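Local structure of glucose import ATP-binding protein GlcV (Sulfolobus solfataricus, 1OXX) at residues S234-V237 against A238-G242; S113-E116 against I117-V121; R174-D177 against S178-L182; I76-P79 against E80-K83; I84-F88 against Q89-L93. The protein binds and hydrolyses ATP to power glucose uptake, as the energy-coupling subunit of the GlcSTUV ABC transporter. The protein carries 1 engineered substitution. All coordinates share one frame; numbering follows the deposited sequence.

Contact 1 (S234-V237 against A238-G242); sequences SIQV and ASLIG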
loop_
_atom_site.group_PDB
_atom_site.type_symbol
_atom_site.label_atom_id
_atom_site.label_comp_id
_atom_site.label_asym_id
_atom_site.label_seq_id
_atom_site.Cartn_x
_atom_site.Cartn_y
_atom_site.Cartn_z
ATOM N N SER A 234 -0.651 13.118 9.761
ATOM C CA SER A 234 -0.542 14.278 8.895
ATOM C C SER A 234 -1.518 14.144 7.759
ATOM O O SER A 234 -2.018 13.059 7.486
ATOM C CB SER A 234 0.865 14.376 8.311
ATOM O OG SER A 234 1.120 13.312 7.380
ATOM N N ILE A 235 -1.787 15.241 7.063
ATOM C CA ILE A 235 -2.689 15.165 5.921
ATOM C C ILE A 235 -2.057 14.330 4.790
ATOM O O ILE A 235 -2.766 13.657 4.033
ATOM C CB ILE A 235 -3.146 16.579 5.434
ATOM C CG1 ILE A 235 -4.376 16.464 4.531
ATOM C CG2 ILE A 235 -2.012 17.327 4.721
ATOM C CD1 ILE A 235 -5.630 15.975 5.213
ATOM N N GLN A 236 -0.729 14.345 4.696
ATOM C CA GLN A 236 -0.062 13.516 3.692
ATOM C C GLN A 236 -0.280 12.033 3.968
ATOM O O GLN A 236 -0.586 11.265 3.061
ATOM C CB GLN A 236 1.429 13.808 3.572
ATOM C CG GLN A 236 2.034 13.026 2.417
ATOM C CD GLN A 236 3.317 13.614 1.873
ATOM O OE1 GLN A 236 3.690 13.336 0.728
ATOM N NE2 GLN A 236 3.999 14.414 2.682
ATOM N N VAL A 237 -0.123 11.600 5.207
ATOM C CA VAL A 237 -0.425 10.208 5.500
ATOM C C VAL A 237 -1.910 9.916 5.243
ATOM O O VAL A 237 -2.279 8.875 4.703
ATOM C CB VAL A 237 -0.068 9.841 6.945
ATOM C CG1 VAL A 237 -0.634 8.489 7.314
ATOM C CG2 VAL A 237 1.436 9.865 7.129
ATOM N N ALA A 238 -2.769 10.845 5.642
ATOM C CA ALA A 238 -4.199 10.659 5.454
ATOM C C ALA A 238 -4.535 10.337 4.012
ATOM O O ALA A 238 -5.369 9.477 3.750
ATOM C CB ALA A 238 -4.949 11.894 5.880
ATOM N N SER A 239 -3.905 11.048 3.082
ATOM C CA SER A 239 -4.175 10.861 1.658
ATOM C C SER A 239 -3.491 9.634 1.065
ATOM O O SER A 239 -3.970 9.055 0.101
ATOM C CB SER A 239 -3.773 12.113 0.886
ATOM O OG SER A 239 -2.373 12.241 0.783
ATOM N N LEU A 240 -2.372 9.224 1.642
ATOM C CA LEU A 240 -1.696 8.034 1.144
ATOM C C LEU A 240 -2.507 6.765 1.423
ATOM O O LEU A 240 -2.482 5.802 0.621
ATOM C CB LEU A 240 -0.288 7.921 1.744
ATOM C CG LEU A 240 0.725 8.843 1.095
ATOM C CD1 LEU A 240 1.965 9.020 1.971
ATOM C CD2 LEU A 240 1.078 8.304 -0.300
ATOM N N ILE A 241 -3.213 6.752 2.554
ATOM C CA ILE A 241 -3.952 5.569 2.960
ATOM C C ILE A 241 -5.369 5.502 2.386
ATOM O O ILE A 241 -6.008 4.467 2.479
ATOM C CB ILE A 241 -3.940 5.449 4.510
ATOM C CG1 ILE A 241 -4.463 4.084 4.990
ATOM C CG2 ILE A 241 -4.733 6.562 5.124
ATOM C CD1 ILE A 241 -3.464 2.963 4.867
ATOM N N GLY A 242 -5.846 6.600 1.793
ATOM C CA GLY A 242 -7.174 6.627 1.196
ATOM C C GLY A 242 -7.578 8.007 0.719
ATOM O O GLY A 242 -6.938 9.002 1.060
HETATM O O HOH W 1 -0.070 12.099 0.095
#

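Contact 2 (S113-E116 against I117-V121); sequences SKEE and IRKRV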
loop_
_atom_site.group_PDB
_atom_site.type_symbol
_atom_site.label_atom_id
_atom_site.label_comp_id
_atom_site.label_asym_id
_atom_site.label_seq_id
_atom_site.Cartn_x
_atom_site.Cartn_y
_atom_site.Cartn_z
ATOM N N SER A 113 18.183 -33.808 -7.541
ATOM C CA SER A 113 18.165 -34.607 -8.752
ATOM C C SER A 113 17.024 -34.154 -9.671
ATOM O O SER A 113 16.144 -33.401 -9.274
ATOM C CB SER A 113 17.931 -36.072 -8.407
ATOM O OG SER A 113 16.600 -36.265 -7.932
ATOM N N LYS A 114 17.008 -34.687 -10.883
ATOM C CA LYS A 114 15.968 -34.362 -11.838
ATOM C C LYS A 114 14.580 -34.692 -11.286
ATOM O O LYS A 114 13.644 -33.900 -11.410
ATOM C CB LYS A 114 16.205 -35.137 -13.137
ATOM C CG LYS A 114 15.318 -34.706 -14.294
ATOM C CD LYS A 114 15.808 -35.271 -15.632
ATOM C CE LYS A 114 17.338 -35.176 -15.802
ATOM N NZ LYS A 114 17.897 -33.786 -15.755
ATOM N N GLU A 115 14.455 -35.863 -10.678
ATOM C CA GLU A 115 13.168 -36.302 -10.152
ATOM C C GLU A 115 12.738 -35.428 -8.976
ATOM O O GLU A 115 11.558 -35.130 -8.802
ATOM C CB GLU A 115 13.237 -37.776 -9.751
ATOM C CG GLU A 115 12.910 -38.714 -10.902
ATOM C CD GLU A 115 11.502 -38.502 -11.427
ATOM O OE1 GLU A 115 11.345 -38.003 -12.565
ATOM O OE2 GLU A 115 10.547 -38.823 -10.689
ATOM N N GLU A 116 13.698 -35.022 -8.157
ATOM C CA GLU A 116 13.395 -34.174 -7.013
ATOM C C GLU A 116 12.886 -32.817 -7.476
ATOM O O GLU A 116 11.952 -32.271 -6.903
ATOM C CB GLU A 116 14.619 -34.006 -6.123
ATOM C CG GLU A 116 14.993 -35.278 -5.384
ATOM C CD GLU A 116 16.246 -35.121 -4.543
ATOM O OE1 GLU A 116 16.200 -35.463 -3.343
ATOM O OE2 GLU A 116 17.279 -34.669 -5.078
ATOM N N ILE A 117 13.545 -32.242 -8.474
ATOM C CA ILE A 117 13.104 -30.975 -9.037
ATOM C C ILE A 117 11.686 -31.126 -9.597
ATOM O O ILE A 117 10.812 -30.294 -9.320
ATOM C CB ILE A 117 14.093 -30.529 -10.146
ATOM C CG1 ILE A 117 15.429 -30.124 -9.533
ATOM C CG2 ILE A 117 13.505 -29.413 -11.002
ATOM C CD1 ILE A 117 16.508 -29.949 -10.581
ATOM N N ARG A 118 11.439 -32.210 -10.325
ATOM C CA ARG A 118 10.139 -32.392 -10.977
ATOM C C ARG A 118 9.042 -32.505 -9.944
ATOM O O ARG A 118 8.002 -31.858 -10.047
ATOM C CB ARG A 118 10.153 -33.635 -11.861
ATOM C CG ARG A 118 8.828 -33.819 -12.587
ATOM C CD ARG A 118 8.668 -35.150 -13.270
ATOM N NE ARG A 118 8.779 -36.246 -12.315
ATOM C CZ ARG A 118 7.856 -36.554 -11.414
ATOM N NH1 ARG A 118 6.732 -35.852 -11.340
ATOM N NH2 ARG A 118 8.053 -37.566 -10.583
ATOM N N LYS A 119 9.310 -33.287 -8.908
ATOM C CA LYS A 119 8.319 -33.495 -7.871
ATOM C C LYS A 119 7.991 -32.189 -7.154
ATOM O O LYS A 119 6.826 -31.879 -6.883
ATOM C CB LYS A 119 8.787 -34.596 -6.911
ATOM C CG LYS A 119 8.753 -35.973 -7.560
ATOM C CD LYS A 119 9.229 -37.076 -6.627
ATOM C CE LYS A 119 9.329 -38.416 -7.355
ATOM N NZ LYS A 119 9.803 -39.485 -6.435
ATOM N N ARG A 120 9.007 -31.382 -6.895
ATOM C CA ARG A 120 8.785 -30.130 -6.186
ATOM C C ARG A 120 8.009 -29.130 -7.036
ATOM O O ARG A 120 7.056 -28.491 -6.576
ATOM C CB ARG A 120 10.109 -29.513 -5.736
ATOM C CG ARG A 120 9.956 -28.188 -5.016
ATOM C CD ARG A 120 9.082 -28.267 -3.779
ATOM N NE ARG A 120 8.955 -26.964 -3.148
ATOM C CZ ARG A 120 8.003 -26.619 -2.285
ATOM N NH1 ARG A 120 7.072 -27.492 -1.920
ATOM N NH2 ARG A 120 7.987 -25.386 -1.788
ATOM N N VAL A 121 8.422 -28.981 -8.287
ATOM C CA VAL A 121 7.730 -28.079 -9.180
ATOM C C VAL A 121 6.271 -28.509 -9.352
ATOM O O VAL A 121 5.365 -27.685 -9.290
ATOM C CB VAL A 121 8.421 -28.033 -10.550
ATOM C CG1 VAL A 121 7.562 -27.261 -11.576
ATOM C CG2 VAL A 121 9.812 -27.415 -10.393
#

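Contact 3 (R174-D177 against S178-L182); sequences RMRD and SARAL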
loop_
_atom_site.group_PDB
_atom_site.type_symbol
_atom_site.label_atom_id
_atom_site.label_comp_id
_atom_site.label_asym_id
_atom_site.label_seq_id
_atom_site.Cartn_x
_atom_site.Cartn_y
_atom_site.Cartn_z
ATOM N N ARG A 174 -10.082 -5.914 -12.265
ATOM C CA ARG A 174 -11.091 -6.889 -11.894
ATOM C C ARG A 174 -10.548 -8.190 -11.337
ATOM O O ARG A 174 -11.273 -8.936 -10.678
ATOM N N MET A 175 -9.270 -8.454 -11.596
ATOM C CA MET A 175 -8.628 -9.700 -11.181
ATOM C C MET A 175 -7.812 -9.580 -9.904
ATOM O O MET A 175 -7.339 -10.586 -9.369
ATOM C CB MET A 175 -7.697 -10.194 -12.294
ATOM C CG MET A 175 -8.229 -11.378 -13.077
ATOM S SD MET A 175 -10.001 -11.295 -13.338
ATOM C CE MET A 175 -10.328 -12.955 -13.920
ATOM N N ARG A 176 -7.653 -8.363 -9.407
ATOM C CA ARG A 176 -6.762 -8.141 -8.271
ATOM C C ARG A 176 -7.294 -8.644 -6.941
ATOM O O ARG A 176 -6.520 -9.066 -6.094
ATOM C CB ARG A 176 -6.384 -6.671 -8.177
ATOM C CG ARG A 176 -5.575 -6.200 -9.363
ATOM C CD ARG A 176 -5.156 -4.755 -9.284
ATOM N NE ARG A 176 -4.372 -4.371 -10.449
ATOM C CZ ARG A 176 -4.386 -3.167 -11.000
ATOM N NH1 ARG A 176 -5.166 -2.213 -10.504
ATOM N NH2 ARG A 176 -3.623 -2.919 -12.056
ATOM N N ASP A 177 -8.601 -8.635 -6.742
ATOM C CA ASP A 177 -9.129 -9.128 -5.476
ATOM C C ASP A 177 -8.819 -10.621 -5.354
ATOM O O ASP A 177 -8.419 -11.104 -4.282
ATOM C CB ASP A 177 -10.627 -8.821 -5.346
ATOM C CG ASP A 177 -10.893 -7.365 -4.997
ATOM O OD1 ASP A 177 -10.004 -6.718 -4.392
ATOM O OD2 ASP A 177 -11.964 -6.786 -5.280
ATOM N N SER A 178 -8.972 -11.351 -6.457
ATOM C CA SER A 178 -8.644 -12.773 -6.461
ATOM C C SER A 178 -7.165 -13.002 -6.130
ATOM O O SER A 178 -6.824 -13.890 -5.354
ATOM C CB SER A 178 -8.946 -13.389 -7.834
ATOM O OG SER A 178 -8.860 -12.261 -8.687
ATOM N N ALA A 179 -6.293 -12.190 -6.717
ATOM C CA ALA A 179 -4.855 -12.337 -6.531
ATOM C C ALA A 179 -4.486 -11.989 -5.102
ATOM O O ALA A 179 -3.634 -12.635 -4.506
ATOM C CB ALA A 179 -4.118 -11.445 -7.496
ATOM N N ARG A 180 -5.115 -10.968 -4.543
ATOM C CA ARG A 180 -4.831 -10.627 -3.150
ATOM C C ARG A 180 -5.259 -11.761 -2.222
ATOM O O ARG A 180 -4.568 -12.085 -1.249
ATOM C CB ARG A 180 -5.553 -9.344 -2.740
ATOM C CG ARG A 180 -5.073 -8.094 -3.448
ATOM C CD ARG A 180 -6.025 -6.908 -3.328
ATOM N NE ARG A 180 -5.531 -5.751 -4.064
ATOM C CZ ARG A 180 -6.268 -5.001 -4.881
ATOM N NH1 ARG A 180 -7.550 -5.265 -5.064
ATOM N NH2 ARG A 180 -5.712 -3.982 -5.511
ATOM N N ALA A 181 -6.416 -12.348 -2.506
ATOM C CA ALA A 181 -6.920 -13.459 -1.712
ATOM C C ALA A 181 -5.971 -14.665 -1.778
ATOM O O ALA A 181 -5.748 -15.340 -0.783
ATOM C CB ALA A 181 -8.312 -13.837 -2.166
ATOM N N LEU A 182 -5.396 -14.921 -2.944
ATOM C CA LEU A 182 -4.478 -16.031 -3.091
ATOM C C LEU A 182 -3.229 -15.790 -2.241
ATOM O O LEU A 182 -2.763 -16.698 -1.566
ATOM C CB LEU A 182 -4.110 -16.250 -4.558
ATOM C CG LEU A 182 -3.089 -17.357 -4.806
ATOM C CD1 LEU A 182 -3.645 -18.690 -4.346
ATOM C CD2 LEU A 182 -2.690 -17.421 -6.280
HETATM O O HOH W 2 -10.744 -10.611 -8.599
#

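Contact 4 (I76-P79 against E80-K83); sequences IVPP and EDRK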
loop_
_atom_site.group_PDB
_atom_site.type_symbol
_atom_site.label_atom_id
_atom_site.label_comp_id
_atom_site.label_asym_id
_atom_site.label_seq_id
_atom_site.Cartn_x
_atom_site.Cartn_y
_atom_site.Cartn_z
ATOM N N ILE A 76 26.454 -9.007 3.620
ATOM C CA ILE A 76 27.044 -10.077 4.426
ATOM C C ILE A 76 26.472 -11.439 4.085
ATOM O O ILE A 76 27.219 -12.425 4.002
ATOM C CB ILE A 76 26.898 -9.753 5.902
ATOM C CG1 ILE A 76 27.694 -8.482 6.216
ATOM C CG2 ILE A 76 27.408 -10.896 6.771
ATOM C CD1 ILE A 76 27.440 -7.916 7.574
ATOM N N VAL A 77 25.152 -11.491 3.915
ATOM C CA VAL A 77 24.447 -12.681 3.466
ATOM C C VAL A 77 23.716 -12.303 2.174
ATOM O O VAL A 77 22.835 -11.449 2.184
ATOM C CB VAL A 77 23.405 -13.142 4.504
ATOM C CG1 VAL A 77 22.610 -14.320 3.970
ATOM C CG2 VAL A 77 24.066 -13.446 5.848
ATOM N N PRO A 78 24.086 -12.899 1.053
ATOM C CA PRO A 78 23.473 -12.578 -0.241
ATOM C C PRO A 78 22.043 -13.104 -0.384
ATOM O O PRO A 78 21.637 -13.947 0.423
ATOM C CB PRO A 78 24.415 -13.280 -1.214
ATOM C CG PRO A 78 24.782 -14.484 -0.450
ATOM C CD PRO A 78 25.122 -13.939 0.911
ATOM N N PRO A 79 21.276 -12.624 -1.367
ATOM C CA PRO A 79 19.862 -13.009 -1.479
ATOM C C PRO A 79 19.600 -14.517 -1.475
ATOM O O PRO A 79 18.673 -14.969 -0.806
ATOM C CB PRO A 79 19.423 -12.405 -2.824
ATOM C CG PRO A 79 20.436 -11.395 -3.176
ATOM C CD PRO A 79 21.688 -11.696 -2.430
ATOM N N GLU A 80 20.411 -15.273 -2.201
ATOM C CA GLU A 80 20.167 -16.708 -2.338
ATOM C C GLU A 80 20.306 -17.476 -1.024
ATOM O O GLU A 80 19.887 -18.641 -0.931
ATOM C CB GLU A 80 21.077 -17.309 -3.412
ATOM C CG GLU A 80 22.554 -17.274 -3.086
ATOM C CD GLU A 80 23.233 -16.007 -3.565
ATOM O OE1 GLU A 80 22.532 -14.989 -3.781
ATOM O OE2 GLU A 80 24.474 -16.026 -3.719
ATOM N N ASP A 81 20.876 -16.838 -0.010
ATOM C CA ASP A 81 21.042 -17.485 1.285
ATOM C C ASP A 81 20.091 -16.949 2.359
ATOM O O ASP A 81 20.229 -17.322 3.523
ATOM C CB ASP A 81 22.474 -17.328 1.775
ATOM C CG ASP A 81 23.481 -18.061 0.908
ATOM O OD1 ASP A 81 23.079 -18.948 0.126
ATOM O OD2 ASP A 81 24.703 -17.808 0.954
ATOM N N ARG A 82 19.147 -16.078 1.983
ATOM C CA ARG A 82 18.223 -15.464 2.944
ATOM C C ARG A 82 16.812 -16.075 3.109
ATOM O O ARG A 82 15.983 -15.566 3.873
ATOM C CB ARG A 82 18.040 -14.008 2.570
ATOM C CG ARG A 82 19.242 -13.143 2.824
ATOM C CD ARG A 82 18.920 -11.703 2.617
ATOM N NE ARG A 82 20.109 -10.862 2.668
ATOM C CZ ARG A 82 20.073 -9.537 2.721
ATOM N NH1 ARG A 82 18.916 -8.875 2.755
ATOM N NH2 ARG A 82 21.211 -8.871 2.743
ATOM N N LYS A 83 16.545 -17.151 2.402
ATOM C CA LYS A 83 15.249 -17.829 2.433
ATOM C C LYS A 83 14.087 -16.899 2.080
ATOM O O LYS A 83 13.079 -16.840 2.778
ATOM C CB LYS A 83 15.012 -18.568 3.749
ATOM C CG LYS A 83 16.062 -19.651 4.021
ATOM C CD LYS A 83 15.490 -20.832 4.788
ATOM C CE LYS A 83 14.940 -21.888 3.838
ATOM N NZ LYS A 83 14.920 -23.241 4.457
#

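Contact 5 (I84-F88 against Q89-L93); sequences IGMVF and QTWAL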
loop_
_atom_site.group_PDB
_atom_site.type_symbol
_atom_site.label_atom_id
_atom_site.label_comp_id
_atom_site.label_asym_id
_atom_site.label_seq_id
_atom_site.Cartn_x
_atom_site.Cartn_y
_atom_site.Cartn_z
ATOM N N ILE A 84 14.261 -16.208 0.970
ATOM C CA ILE A 84 13.303 -15.239 0.463
ATOM C C ILE A 84 12.673 -15.691 -0.842
ATOM O O ILE A 84 13.321 -16.373 -1.654
ATOM C CB ILE A 84 13.971 -13.893 0.230
ATOM C CG1 ILE A 84 14.530 -13.357 1.538
ATOM C CG2 ILE A 84 12.982 -12.891 -0.327
ATOM C CD1 ILE A 84 15.304 -12.065 1.376
ATOM N N GLY A 85 11.407 -15.371 -0.994
ATOM C CA GLY A 85 10.692 -15.523 -2.247
ATOM C C GLY A 85 10.277 -14.135 -2.687
ATOM O O GLY A 85 9.755 -13.365 -1.877
ATOM N N MET A 86 10.523 -13.809 -3.949
ATOM C CA MET A 86 10.247 -12.475 -4.469
ATOM C C MET A 86 9.189 -12.490 -5.568
ATOM O O MET A 86 9.311 -13.254 -6.527
ATOM C CB MET A 86 11.531 -11.864 -5.035
ATOM C CG MET A 86 12.585 -11.545 -3.990
ATOM S SD MET A 86 14.180 -11.086 -4.698
ATOM C CE MET A 86 14.740 -12.676 -5.284
ATOM N N VAL A 87 8.182 -11.635 -5.431
ATOM C CA VAL A 87 7.174 -11.414 -6.467
ATOM C C VAL A 87 7.262 -9.929 -6.722
ATOM O O VAL A 87 6.692 -9.139 -5.970
ATOM C CB VAL A 87 5.771 -11.744 -6.018
ATOM C CG1 VAL A 87 4.797 -11.434 -7.135
ATOM C CG2 VAL A 87 5.684 -13.207 -5.612
ATOM N N PHE A 88 7.996 -9.563 -7.756
ATOM C CA PHE A 88 8.280 -8.163 -8.044
ATOM C C PHE A 88 7.771 -7.865 -9.431
ATOM O O PHE A 88 8.070 -8.596 -10.370
ATOM C CB PHE A 88 9.785 -7.887 -8.032
ATOM C CG PHE A 88 10.451 -7.954 -6.675
ATOM C CD1 PHE A 88 9.731 -8.089 -5.505
ATOM C CD2 PHE A 88 11.833 -7.868 -6.593
ATOM C CE1 PHE A 88 10.374 -8.125 -4.289
ATOM C CE2 PHE A 88 12.476 -7.908 -5.374
ATOM C CZ PHE A 88 11.747 -8.027 -4.227
ATOM N N GLN A 89 7.053 -6.765 -9.576
ATOM C CA GLN A 89 6.524 -6.393 -10.881
ATOM C C GLN A 89 7.652 -6.357 -11.916
ATOM O O GLN A 89 7.451 -6.729 -13.075
ATOM C CB GLN A 89 5.807 -5.045 -10.808
ATOM C CG GLN A 89 5.175 -4.641 -12.140
ATOM C CD GLN A 89 4.268 -3.428 -12.040
ATOM O OE1 GLN A 89 3.147 -3.445 -12.554
ATOM N NE2 GLN A 89 4.748 -2.371 -11.391
ATOM N N THR A 90 8.841 -5.945 -11.484
ATOM C CA THR A 90 10.001 -5.826 -12.367
ATOM C C THR A 90 10.764 -7.128 -12.603
ATOM O O THR A 90 11.736 -7.135 -13.365
ATOM C CB THR A 90 10.984 -4.791 -11.801
ATOM O OG1 THR A 90 11.314 -5.129 -10.450
ATOM C CG2 THR A 90 10.327 -3.420 -11.692
ATOM N N TRP A 91 10.364 -8.207 -11.931
ATOM C CA TRP A 91 10.993 -9.512 -12.154
ATOM C C TRP A 91 10.039 -10.380 -12.963
ATOM O O TRP A 91 9.213 -11.096 -12.411
ATOM C CB TRP A 91 11.325 -10.220 -10.840
ATOM C CG TRP A 91 12.104 -11.488 -11.038
ATOM C CD1 TRP A 91 12.888 -11.805 -12.112
ATOM C CD2 TRP A 91 12.185 -12.601 -10.144
ATOM N NE1 TRP A 91 13.463 -13.038 -11.935
ATOM C CE2 TRP A 91 13.045 -13.555 -10.735
ATOM C CE3 TRP A 91 11.622 -12.893 -8.896
ATOM C CZ2 TRP A 91 13.349 -14.775 -10.126
ATOM C CZ3 TRP A 91 11.924 -14.099 -8.294
ATOM C CH2 TRP A 91 12.782 -15.029 -8.906
ATOM N N ALA A 92 10.157 -10.328 -14.278
ATOM C CA ALA A 92 9.215 -11.039 -15.128
ATOM C C ALA A 92 9.557 -12.515 -15.293
ATOM O O ALA A 92 10.608 -12.990 -14.886
ATOM C CB ALA A 92 9.153 -10.372 -16.482
ATOM N N LEU A 93 8.633 -13.244 -15.891
ATOM C CA LEU A 93 8.920 -14.625 -16.233
ATOM C C LEU A 93 9.845 -14.633 -17.449
ATOM O O LEU A 93 9.835 -13.699 -18.248
ATOM C CB LEU A 93 7.626 -15.375 -16.560
ATOM C CG LEU A 93 6.585 -15.448 -15.447
ATOM C CD1 LEU A 93 5.316 -16.113 -15.953
ATOM C CD2 LEU A 93 7.158 -16.208 -14.267
HETATM O O HOH W 3 7.997 -11.735 -9.755
#

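Contact 1 (S234-V237 against A238-G242)
Leu240 folds back along the preceding turn of its helix to lie beside Gln236, both side chains pointing the same way. Its CB sits 3.6 Å from Gln236 O, and CG comes nearer still, 3.4 Å from that same oxygen. The branch then carries CD1 out to Gln236 CG at 4.0 Å, so a leucine methyl rests on the aliphatic part of a glutamine whose amide is carried onward by an extended chain. Placing CG beside the backbone N of Leu240 (chi1 -78°) is what turns the isobutyl group toward the earlier turn. Gln236 O also takes the backbone N-H of Leu240 at 3.1 Å. Around the helix, Ile235 CD1 approaches Ala238 CB at 4.2 Å, where a small methyl suits the buried position, and Val237 and Leu240 rest on Val213 of the neighbouring strand 210-215. Ser234 starts the helix: its OG accepts from Val237 N at 3.0 Å in an almost straight bond (171°), satisfying an amide of the first turn that has no carbonyl behind it, while Ser234 O receives Ala238 N at 3.0 Å. Gly242, in an extended conformation, is the first residue to leave the helical path. Leu240 also touches the P-loop, and the whole is a short serine-capped helix packed against the edge of the mixed sheet of the ABC-ATPase core.

Contact 2 (S113-E116 against I117-V121)
A capping box opens helix 114-127, whose first turn is closed by Ile117 N bonding to Ser113 O at 3.0 Å and braced on its outer side by a salt bridge from Glu115 to Arg118. Ser113 OG accepts from Glu116 N at 3.2 Å, and in return the Glu116 carboxylate reaches back so that OE2 takes Ser113 N at 2.8 Å on its anti lone pair. Glu116 manages this with CG beside its own backbone N (chi1 -70°) and an extended chain beyond. Serine suits the cap because its short side chain brings an acceptor to a bare amide; glutamate suits the third helical position because it is long enough to return to the cap, and its negative charge probably also favours the positive end of the helix dipole. This reciprocal exchange is a common way to begin an alpha-helix; here the helix turns Ile117 and Val121 onto helix 99-104. On the solvent side Glu115 and Arg118 lie alongside each other, with the carboxylate and guanidinium planes 34° apart. Arg118 grips side-on: NE gives to Glu115 OE1 at 3.1 Å, and NH2 to Glu115 OE2 at 2.8 Å. Both oxygens lie in the guanidinium plane and are met on their syn sides, though from somewhat outside the carboxylate plane. Bends at chi2 of Glu115 and chi3 of Arg118 set the carboxylate at the NE/NH2 edge of the guanidinium. Arg118 NH1 turns to Glu122, while Lys119 CE passes 3.6 Å from Glu115 OE2.

Contact 3 (R174-D177 against S178-L182)
Arg180 comes back over Arg176 and Asp177, one turn earlier in the helix, with CG beside its backbone N (chi1 -66°) and the chain extended as far as NE. That course lays its aliphatic part along Arg176 O, which Arg180 CG approaches to 3.2 Å, and brings the guanidinium over Arg176 CB, with Arg180 NH1 3.6 Å from that carbon. The methylene of Arg176 thus covers part of one guanidinium face, toward the rim. Arg176 has a similar rotamer (chi1 -65°, then extended) but heads away, its NE bonding to Phe168 O, and the two guanidinium planes stand 62° apart. Asp177 meets the edge of the Arg180 group: Asp177 OD1 accepts from Arg180 NH1 at 2.9 Å in a rather bent salt bridge, the nitrogen lying above the carboxylate plane while the oxygen stays in the guanidinium plane. This is a secondary grip, since Arg180 NE has its stronger partner in Asp203. A long arginine suits the place because it can serve both carboxylates while its methylenes pack on the helix. Ahead of the helix, a water gives to Arg174 O at 2.7 Å and accepts from Ser178 N at 2.9 Å; beyond it Arg180 N bonds to Arg176 O at 2.8 Å. Ala179 faces Phe168 and Leu171. The arrangement belongs to the opening turns of the crossover helix in the beta-alpha-beta unit of strand 161-165, helix 176-190 and strand 193-198, part of the P-loop ATPase core.

Contact 4 (I76-P79 against E80-K83)
With CG placed beside its backbone N (chi1 -71°) and the rest of the chain drawn out straight to NE, Arg82 sends its guanidinium back to the carbonyl of Val77. Both nitrogens on one side of the group give to that single oxygen: Arg82 NE at 2.8 Å and NH2 at 3.1 Å from Val77 O, which lies close to the guanidinium plane. On the way Arg82 CG packs on Val77 CG1 at 3.7 Å, and the same methyl touches Asp81 CB at 3.7 Å, so the valine lies against the side chains of both residues. The prolines, with phi restricted by their rings, suit the tight turn. Pro78 O takes Asp81 N at 3.0 Å and Pro79 O takes Arg82 N at 3.0 Å, the i to i+3 bonds of a tight 3-10 turn. Glu80, bent at chi2, curls so that its OE1 comes 3.6 Å from Pro78 CB. Arg82 NH1 is taken up by Ile50 O and Ile51 O, and the group also makes a cation-pi contact with Phe64. A buried arginine whose NE, NH1 and NH2 all give to main-chain carbonyls probably keeps its charge, and it joins the loop ahead of strand 84-88 to the end of helix 41-52 and to strand 61-64.

Contact 5 (I84-F88 against Q89-L93)
Phe88, Trp91 and Met86 carry this contact, where strand 84-88 ends in a type I beta turn. Phe88 O takes Trp91 N at 2.8 Å, closing the turn, which brings Phe88 CB to 4.0 Å from Trp91 CB. Trp91 then points its indole back along the strand, CG lying anti to the backbone N (chi1 -174°). The six-membered ring presents its edge to the strand: Trp91 CE3 and CZ3 each come 3.3 Å from Met86 O, which lies near the ring plane, and CZ3 also meets Met86 CB at 4.0 Å. On the same strand Met86 CB sits over the centre of the Phe88 ring, 3.9 Å above its plane, so the methionine methylene touches both aromatics. A water accepts from Phe88 N at 3.0 Å and lies close to Trp91 O, linking strand end and turn. Tryptophan suits its place because it is long and flat enough to reach from the turn back to Met86. Arg153 makes a cation-pi contact with Trp91 and bonds to its carbonyl. The carbonyl oxygen beside the polarised C-H edge of the indole is probably mildly attractive, and the turn begins at the head of what is probably the Q-loop, whose glutamine, Gln89, is inferred to bind ATP.

Along the chain the order is contact 4, 5, 2, 3, 1, all within the ABC-ATPase part of the protein. Contacts 4 and 5 adjoin in sequence, their centres about 16 Å apart: the loop 76-83 leaves the antiparallel sheet, and strand 84-88 enters the mixed sheet as its outermost strand. Contact 2 caps a surface helix, its centre about 22 Å from that of contact 5. Contact 3 opens the helix that follows strand 161-165, the neighbour of strand 84-88, and its centre lies about 17 Å from that of contact 5. Contact 1, its centre about 48 Å from that of contact 2, packs by the far edge of the mixed sheet. Contact 5 holds Gln89 of the inferred ATP site; side chains of contacts 1 and 3 come within about 7 Å of site residues.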